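Side-chain contacts in endoglucanase (Clostridium thermocellum, PDB 2YIK), which probably hydrolyses internal beta-1,4-glucosidic bonds of cellulose, as a cellulosomal endoglucanase of glycoside hydrolase family 9: residues Y129-V134 against A223-I228; I157-N162 against D235-Y240. One frame throughout, in Å; residues are numbered along the deposited sequence.

Contact 1 (Y129-V134 against A223-I228)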
ATOM      1  N   TYR A 129       1.824  -2.646   2.099  1.00 22.73           N
ATOM      2  CA  TYR A 129       1.464  -2.596   0.687  1.00 21.47           C
ATOM      3  C   TYR A 129       1.031  -1.193   0.283  1.00 21.07           C
ATOM      4  O   TYR A 129       1.424  -0.697  -0.769  1.00 22.61           O
ATOM      5  CB  TYR A 129       0.331  -3.574   0.362  1.00 20.34           C
ATOM      6  CG  TYR A 129      -0.310  -3.310  -0.985  1.00 21.99           C
ATOM      7  CD1 TYR A 129      -1.370  -2.405  -1.114  1.00 21.50           C
ATOM      8  CD2 TYR A 129       0.183  -3.912  -2.145  1.00 20.96           C
ATOM      9  CE1 TYR A 129      -1.920  -2.104  -2.360  1.00 22.23           C
ATOM     10  CE2 TYR A 129      -0.358  -3.618  -3.400  1.00 22.92           C
ATOM     11  CZ  TYR A 129      -1.410  -2.709  -3.500  1.00 21.06           C
ATOM     12  OH  TYR A 129      -1.927  -2.399  -4.733  1.00 20.93           O
ATOM     13  N   ALA A 130       0.215  -0.557   1.121  1.00 20.88           N
ATOM     14  CA  ALA A 130      -0.270   0.780   0.819  1.00 21.65           C
ATOM     15  C   ALA A 130       0.885   1.763   0.812  1.00 22.06           C
ATOM     16  O   ALA A 130       1.018   2.573  -0.104  1.00 22.36           O
ATOM     17  CB  ALA A 130      -1.324   1.202   1.837  1.00 20.50           C
ATOM     18  N   ALA A 131       1.726   1.671   1.834  1.00 21.28           N
ATOM     19  CA  ALA A 131       2.888   2.541   1.967  1.00 22.16           C
ATOM     20  C   ALA A 131       3.844   2.427   0.781  1.00 22.15           C
ATOM     21  O   ALA A 131       4.323   3.429   0.260  1.00 23.36           O
ATOM     22  CB  ALA A 131       3.634   2.218   3.267  1.00 20.52           C
ATOM     23  N   SER A 132       4.122   1.205   0.349  1.00 21.20           N
ATOM     24  CA  SER A 132       5.042   1.017  -0.759  1.00 21.94           C
ATOM     25  C   SER A 132       4.388   1.364  -2.096  1.00 22.13           C
ATOM     26  O   SER A 132       5.031   1.929  -2.974  1.00 21.31           O
ATOM     27  CB  SER A 132       5.545  -0.427  -0.793  1.00 22.69           C
ATOM     28  OG  SER A 132       4.482  -1.317  -1.062  1.00 24.12           O
ATOM     29  N   THR A 133       3.110   1.045  -2.245  1.00 21.32           N
ATOM     30  CA  THR A 133       2.443   1.321  -3.505  1.00 21.56           C
ATOM     31  C   THR A 133       2.210   2.821  -3.715  1.00 21.72           C
ATOM     32  O   THR A 133       2.369   3.325  -4.828  1.00 22.49           O
ATOM     33  CB  THR A 133       1.145   0.490  -3.621  1.00 21.61           C
ATOM     34  OG1 THR A 133       1.481  -0.904  -3.533  1.00 19.32           O
ATOM     35  CG2 THR A 133       0.451   0.739  -4.959  1.00 19.23           C
ATOM     36  N   VAL A 134       1.857   3.541  -2.656  1.00 22.80           N
ATOM     37  CA  VAL A 134       1.689   4.988  -2.786  1.00 23.13           C
ATOM     38  C   VAL A 134       3.091   5.569  -3.043  1.00 23.50           C
ATOM     39  O   VAL A 134       3.261   6.491  -3.838  1.00 22.63           O
ATOM     40  CB  VAL A 134       1.097   5.618  -1.506  1.00 24.25           C
ATOM     41  CG1 VAL A 134       1.133   7.135  -1.615  1.00 23.91           C
ATOM     42  CG2 VAL A 134      -0.346   5.141  -1.304  1.00 22.32           C
ATOM     43  N   ALA A 223      10.280  -3.674   4.411  1.00 22.00           N
ATOM     44  CA  ALA A 223      11.592  -3.231   3.950  1.00 23.09           C
ATOM     45  C   ALA A 223      11.471  -2.542   2.590  1.00 23.08           C
ATOM     46  O   ALA A 223      12.166  -1.563   2.324  1.00 22.55           O
ATOM     47  CB  ALA A 223      12.565  -4.419   3.859  1.00 22.08           C
ATOM     48  N   ALA A 224      10.583  -3.052   1.740  1.00 21.83           N
ATOM     49  CA  ALA A 224      10.383  -2.471   0.418  1.00 21.60           C
ATOM     50  C   ALA A 224       9.933  -1.022   0.555  1.00 21.80           C
ATOM     51  O   ALA A 224      10.503  -0.136  -0.072  1.00 21.52           O
ATOM     52  CB  ALA A 224       9.349  -3.274  -0.373  1.00 21.90           C
ATOM     53  N   SER A 225       8.921  -0.795   1.388  1.00 21.30           N
ATOM     54  CA  SER A 225       8.387   0.544   1.626  1.00 23.22           C
ATOM     55  C   SER A 225       9.474   1.523   2.072  1.00 23.92           C
ATOM     56  O   SER A 225       9.540   2.659   1.595  1.00 24.38           O
ATOM     57  CB  SER A 225       7.292   0.498   2.697  1.00 21.60           C
ATOM     58  OG  SER A 225       6.751   1.789   2.905  1.00 21.95           O
ATOM     59  N   LEU A 226      10.314   1.080   3.002  1.00 22.48           N
ATOM     60  CA  LEU A 226      11.396   1.912   3.508  1.00 23.06           C
ATOM     61  C   LEU A 226      12.447   2.191   2.438  1.00 22.36           C
ATOM     62  O   LEU A 226      13.019   3.279   2.405  1.00 22.58           O
ATOM     63  CB  LEU A 226      12.029   1.254   4.737  1.00 24.33           C
ATOM     64  CG  LEU A 226      11.112   1.331   5.958  1.00 25.06           C
ATOM     65  CD1 LEU A 226      11.532   0.333   7.021  1.00 25.34           C
ATOM     66  CD2 LEU A 226      11.141   2.754   6.495  1.00 23.99           C
ATOM     67  N   ALA A 227      12.700   1.217   1.566  1.00 21.95           N
ATOM     68  CA  ALA A 227      13.662   1.406   0.486  1.00 22.38           C
ATOM     69  C   ALA A 227      13.082   2.441  -0.482  1.00 22.88           C
ATOM     70  O   ALA A 227      13.801   3.282  -1.010  1.00 23.68           O
ATOM     71  CB  ALA A 227      13.925   0.093  -0.235  1.00 21.28           C
ATOM     72  N   ILE A 228      11.775   2.371  -0.706  1.00 22.87           N
ATOM     73  CA  ILE A 228      11.092   3.323  -1.577  1.00 22.98           C
ATOM     74  C   ILE A 228      11.142   4.713  -0.929  1.00 23.54           C
ATOM     75  O   ILE A 228      11.287   5.720  -1.625  1.00 23.05           O
ATOM     76  CB  ILE A 228       9.618   2.899  -1.805  1.00 23.14           C
ATOM     77  CG1 ILE A 228       9.589   1.620  -2.651  1.00 22.87           C
ATOM     78  CG2 ILE A 228       8.825   4.029  -2.480  1.00 21.31           C
ATOM     79  CD1 ILE A 228       8.248   0.956  -2.724  1.00 24.86           C
TER
HETATM   80  O   HOH W   1       7.136   4.200   1.033  1.00 25.66           O
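S132 and S225 meet with no flat group between them; the one aromatic ring of the two segments, Y129, is turned away, and over one of its faces, near the rim, lies T133 OG1, 3.2 Å above the ring plane. The ring of H316 also meets Y129, and H316 NE2 bonds T133 OG1. T133 OG1 donates to Y129 O, which holds the hydroxyl against its own helix; T133 N reaches the same oxygen from the opposite face of the carbonyl plane.

At the interface the residues are small. CA of S132 and CA of S225 are only 4.1 Å apart, a closeness that suits serine and alanine. S225 OG, anti to the backbone N (chi1 -179°), is carried alongside A131, 3.2 Å from A131 CB; its polar partner is probably the amide of N162. S132 OG folds back to bond A128 O of its own helix, which satisfies a buried hydroxyl and presents CB to the neighbour. I228 reaches over with the tip of its longer branch: CD1 lies 3.6 Å from S132 CB and 3.4 Å from S132 O. A water sits between the backbones, 3.0 Å from A131 O and 2.9 Å from S225 O.

With axes 8.2 Å apart and N-to-C directions differing by 30°, these near-parallel helices pack as neighbouring, probably inner, helices of the (alpha/alpha)6 barrel of family 9.

Contact 2 (I157-N162 against D235-Y240); sequences ILRYFN and DTDPQY
R159 and Y240 hold the closest pair of CA atoms, yet these are 9.6 Å apart, so R159 of helix 151-167 and Y240 at the start of helix 238-257 must bridge the gap with long side chains. Both helices belong to the (alpha/alpha)6 barrel of family 9, and the motif here is an N-cap joined to a salt bridge and a cation-pi stack. D237 is the N-cap: its OD1 accepts from Y240 N at 3.2 Å, the donor standing well above the carboxylate plane. P238, whose backbone N carries no hydrogen, suits the first turn, where no helical N-H bond is called for.

The other carboxylate oxygen faces R159. NH2 of R159 donates to OD2 of D237 at 2.9 Å, nearly straight (165°) and almost within the guanidinium plane, meeting the oxygen on its anti side. Aspartate thus serves two masters, capping with one oxygen and pairing with the other; the nearby helix start would probably stabilise its negative charge as well.

R159 stretches out from CG to NE and lays its guanidinium on one face of Y240, the planes 24° apart and CZ 4.2 Å from the ring centroid. NH1 sits over the middle of the ring, 3.4 Å above its plane. The tyrosine ring reaches back under the arginine chain because its CG is anti to the backbone N (chi1 178°); its OH comes within 3.5 Å of R159 CA and bonds D163. F233, edge-to-face with Y240, belongs to helix 216-233. A water accepts from R159 NH1 at 3.2 Å and donates to D237 OD2.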
ATOM      1  N   ILE A 157       1.973  11.863   4.146  1.00 24.75           N
ATOM      2  CA  ILE A 157       1.378  10.537   4.280  1.00 24.31           C
ATOM      3  C   ILE A 157       2.473   9.468   4.301  1.00 22.63           C
ATOM      4  O   ILE A 157       2.442   8.578   5.143  1.00 22.88           O
ATOM      5  CB  ILE A 157       0.385  10.219   3.119  1.00 25.37           C
ATOM      6  CG1 ILE A 157      -0.940  10.950   3.328  1.00 29.62           C
ATOM      7  CG2 ILE A 157       0.094   8.730   3.078  1.00 23.38           C
ATOM      8  CD1 ILE A 157      -0.784  12.425   3.589  1.00 38.57           C
ATOM      9  N   LEU A 158       3.440   9.565   3.390  1.00 20.45           N
ATOM     10  CA  LEU A 158       4.521   8.583   3.334  1.00 21.93           C
ATOM     11  C   LEU A 158       5.409   8.600   4.578  1.00 23.21           C
ATOM     12  O   LEU A 158       5.909   7.557   4.999  1.00 21.97           O
ATOM     13  CB  LEU A 158       5.350   8.784   2.066  1.00 20.81           C
ATOM     14  CG  LEU A 158       4.573   8.433   0.789  1.00 21.42           C
ATOM     15  CD1 LEU A 158       5.279   8.975  -0.428  1.00 20.94           C
ATOM     16  CD2 LEU A 158       4.404   6.915   0.692  1.00 21.36           C
ATOM     17  N   ARG A 159       5.602   9.778   5.169  1.00 24.63           N
ATOM     18  CA  ARG A 159       6.397   9.883   6.387  1.00 23.83           C
ATOM     19  C   ARG A 159       5.626   9.242   7.534  1.00 23.82           C
ATOM     20  O   ARG A 159       6.208   8.565   8.383  1.00 22.68           O
ATOM     21  CB  ARG A 159       6.690  11.345   6.740  1.00 24.86           C
ATOM     22  CG  ARG A 159       7.848  11.966   5.975  1.00 24.49           C
ATOM     23  CD  ARG A 159       7.953  13.457   6.287  1.00 26.68           C
ATOM     24  NE  ARG A 159       9.060  14.114   5.588  1.00 29.41           N
ATOM     25  CZ  ARG A 159      10.327  14.096   5.997  1.00 30.20           C
ATOM     26  NH1 ARG A 159      10.666  13.454   7.112  1.00 29.14           N
ATOM     27  NH2 ARG A 159      11.254  14.734   5.297  1.00 29.13           N
ATOM     28  N   TYR A 160       4.312   9.447   7.558  1.00 23.59           N
ATOM     29  CA  TYR A 160       3.501   8.874   8.618  1.00 23.48           C
ATOM     30  C   TYR A 160       3.508   7.346   8.558  1.00 24.06           C
ATOM     31  O   TYR A 160       3.515   6.688   9.601  1.00 24.87           O
ATOM     32  CB  TYR A 160       2.063   9.401   8.551  1.00 25.63           C
ATOM     33  CG  TYR A 160       1.394   9.492   9.914  1.00 26.61           C
ATOM     34  CD1 TYR A 160       1.787  10.463  10.840  1.00 27.86           C
ATOM     35  CD2 TYR A 160       0.382   8.603  10.279  1.00 26.61           C
ATOM     36  CE1 TYR A 160       1.190  10.550  12.094  1.00 27.58           C
ATOM     37  CE2 TYR A 160      -0.226   8.682  11.530  1.00 29.70           C
ATOM     38  CZ  TYR A 160       0.185   9.656  12.436  1.00 30.89           C
ATOM     39  OH  TYR A 160      -0.395   9.732  13.683  1.00 31.48           O
ATOM     40  N   PHE A 161       3.503   6.781   7.348  1.00 22.83           N
ATOM     41  CA  PHE A 161       3.541   5.318   7.179  1.00 22.59           C
ATOM     42  C   PHE A 161       4.885   4.773   7.653  1.00 22.69           C
ATOM     43  O   PHE A 161       4.959   3.922   8.531  1.00 21.73           O
ATOM     44  CB  PHE A 161       3.416   4.902   5.703  1.00 20.81           C
ATOM     45  CG  PHE A 161       2.014   4.608   5.247  1.00 21.39           C
ATOM     46  CD1 PHE A 161       1.306   3.512   5.742  1.00 21.70           C
ATOM     47  CD2 PHE A 161       1.424   5.396   4.267  1.00 22.18           C
ATOM     48  CE1 PHE A 161       0.031   3.210   5.255  1.00 22.58           C
ATOM     49  CE2 PHE A 161       0.160   5.106   3.777  1.00 23.22           C
ATOM     50  CZ  PHE A 161      -0.544   4.009   4.270  1.00 20.25           C
ATOM     51  N   ASN A 162       5.948   5.277   7.038  1.00 22.40           N
ATOM     52  CA  ASN A 162       7.291   4.818   7.336  1.00 23.54           C
ATOM     53  C   ASN A 162       7.854   5.145   8.724  1.00 23.29           C
ATOM     54  O   ASN A 162       8.686   4.396   9.235  1.00 23.44           O
ATOM     55  CB  ASN A 162       8.239   5.290   6.231  1.00 21.68           C
ATOM     56  CG  ASN A 162       7.903   4.665   4.881  1.00 25.58           C
ATOM     57  OD1 ASN A 162       7.312   5.307   4.003  1.00 26.45           O
ATOM     58  ND2 ASN A 162       8.269   3.398   4.715  1.00 20.18           N
ATOM     59  N   ASP A 235      17.185  13.027  -2.164  1.00 37.23           N
ATOM     60  CA  ASP A 235      17.682  14.308  -2.657  1.00 38.87           C
ATOM     61  C   ASP A 235      17.149  15.436  -1.803  1.00 39.02           C
ATOM     62  O   ASP A 235      17.835  16.426  -1.537  1.00 40.50           O
ATOM     63  CB  ASP A 235      17.244  14.522  -4.109  1.00 41.32           C
ATOM     64  CG  ASP A 235      17.780  13.450  -5.040  1.00 44.26           C
ATOM     65  OD1 ASP A 235      19.018  13.295  -5.113  1.00 45.85           O
ATOM     66  OD2 ASP A 235      16.969  12.761  -5.697  1.00 46.59           O
ATOM     67  N   THR A 236      15.923  15.241  -1.343  1.00 37.58           N
ATOM     68  CA  THR A 236      15.198  16.207  -0.544  1.00 36.90           C
ATOM     69  C   THR A 236      15.503  16.252   0.961  1.00 36.58           C
ATOM     70  O   THR A 236      15.479  17.327   1.563  1.00 35.91           O
ATOM     71  CB  THR A 236      13.673  16.007  -0.828  1.00 37.70           C
ATOM     72  OG1 THR A 236      13.199  17.119  -1.596  1.00 41.02           O
ATOM     73  CG2 THR A 236      12.852  15.853   0.437  1.00 37.35           C
ATOM     74  N   ASP A 237      15.794  15.104   1.563  1.00 34.15           N
ATOM     75  CA  ASP A 237      16.108  15.029   2.998  1.00 33.02           C
ATOM     76  C   ASP A 237      17.048  13.832   3.133  1.00 32.50           C
ATOM     77  O   ASP A 237      16.653  12.772   3.621  1.00 32.98           O
ATOM     78  CB  ASP A 237      14.827  14.779   3.812  1.00 32.77           C
ATOM     79  CG  ASP A 237      15.036  14.902   5.322  1.00 33.31           C
ATOM     80  OD1 ASP A 237      16.175  14.710   5.803  1.00 33.90           O
ATOM     81  OD2 ASP A 237      14.041  15.172   6.035  1.00 32.48           O
ATOM     82  N   PRO A 238      18.313  13.992   2.709  1.00 32.20           N
ATOM     83  CA  PRO A 238      19.341  12.942   2.756  1.00 31.01           C
ATOM     84  C   PRO A 238      19.468  12.164   4.069  1.00 30.52           C
ATOM     85  O   PRO A 238      19.636  10.941   4.059  1.00 29.27           O
ATOM     86  CB  PRO A 238      20.626  13.698   2.418  1.00 32.03           C
ATOM     87  CG  PRO A 238      20.143  14.863   1.610  1.00 31.73           C
ATOM     88  CD  PRO A 238      18.921  15.289   2.369  1.00 31.63           C
ATOM     89  N   GLN A 239      19.398  12.867   5.193  1.00 30.53           N
ATOM     90  CA  GLN A 239      19.524  12.221   6.496  1.00 31.44           C
ATOM     91  C   GLN A 239      18.346  11.297   6.782  1.00 29.80           C
ATOM     92  O   GLN A 239      18.527  10.191   7.288  1.00 30.39           O
ATOM     93  CB  GLN A 239      19.629  13.269   7.600  1.00 32.95           C
ATOM     94  CG  GLN A 239      19.979  12.690   8.964  1.00 38.57           C
ATOM     95  CD  GLN A 239      20.314  13.773   9.974  1.00 42.25           C
ATOM     96  OE1 GLN A 239      19.535  14.058  10.890  1.00 43.90           O
ATOM     97  NE2 GLN A 239      21.478  14.396   9.804  1.00 42.39           N
ATOM     98  N   TYR A 240      17.144  11.764   6.465  1.00 28.61           N
ATOM     99  CA  TYR A 240      15.935  10.974   6.671  1.00 29.17           C
ATOM    100  C   TYR A 240      15.946   9.788   5.718  1.00 28.24           C
ATOM    101  O   TYR A 240      15.548   8.680   6.080  1.00 30.38           O
ATOM    102  CB  TYR A 240      14.689  11.820   6.408  1.00 27.43           C
ATOM    103  CG  TYR A 240      13.387  11.061   6.559  1.00 27.61           C
ATOM    104  CD1 TYR A 240      13.009  10.524   7.790  1.00 28.71           C
ATOM    105  CD2 TYR A 240      12.525  10.897   5.479  1.00 27.27           C
ATOM    106  CE1 TYR A 240      11.797   9.845   7.943  1.00 28.60           C
ATOM    107  CE2 TYR A 240      11.306  10.219   5.619  1.00 26.28           C
ATOM    108  CZ  TYR A 240      10.952   9.698   6.854  1.00 27.66           C
ATOM    109  OH  TYR A 240       9.758   9.036   7.016  1.00 26.16           O
TER
HETATM  110  O   HOH W   2      13.302  14.466   8.714  1.00 39.94           O

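Overall arrangement
From the N terminus the segments come in the order 129-134, 157-162, 223-228 and 235-240, so the two contacts cross along the chain rather than nest. Contact 1 closes a loop of 88 residues between helices 124-140 and 216-233, and contact 2 one of 72 residues between helices 151-167 and 238-257; both loops enclose the strands 169-171, 177-184 and 206-209. Contact 1 lies in the buried centre, contact 2 farther out, with centres 12 Å apart. They touch directly: F161 packs on A131, and N162 lies against L226. Four helices of the family 9 barrel are thereby tied together.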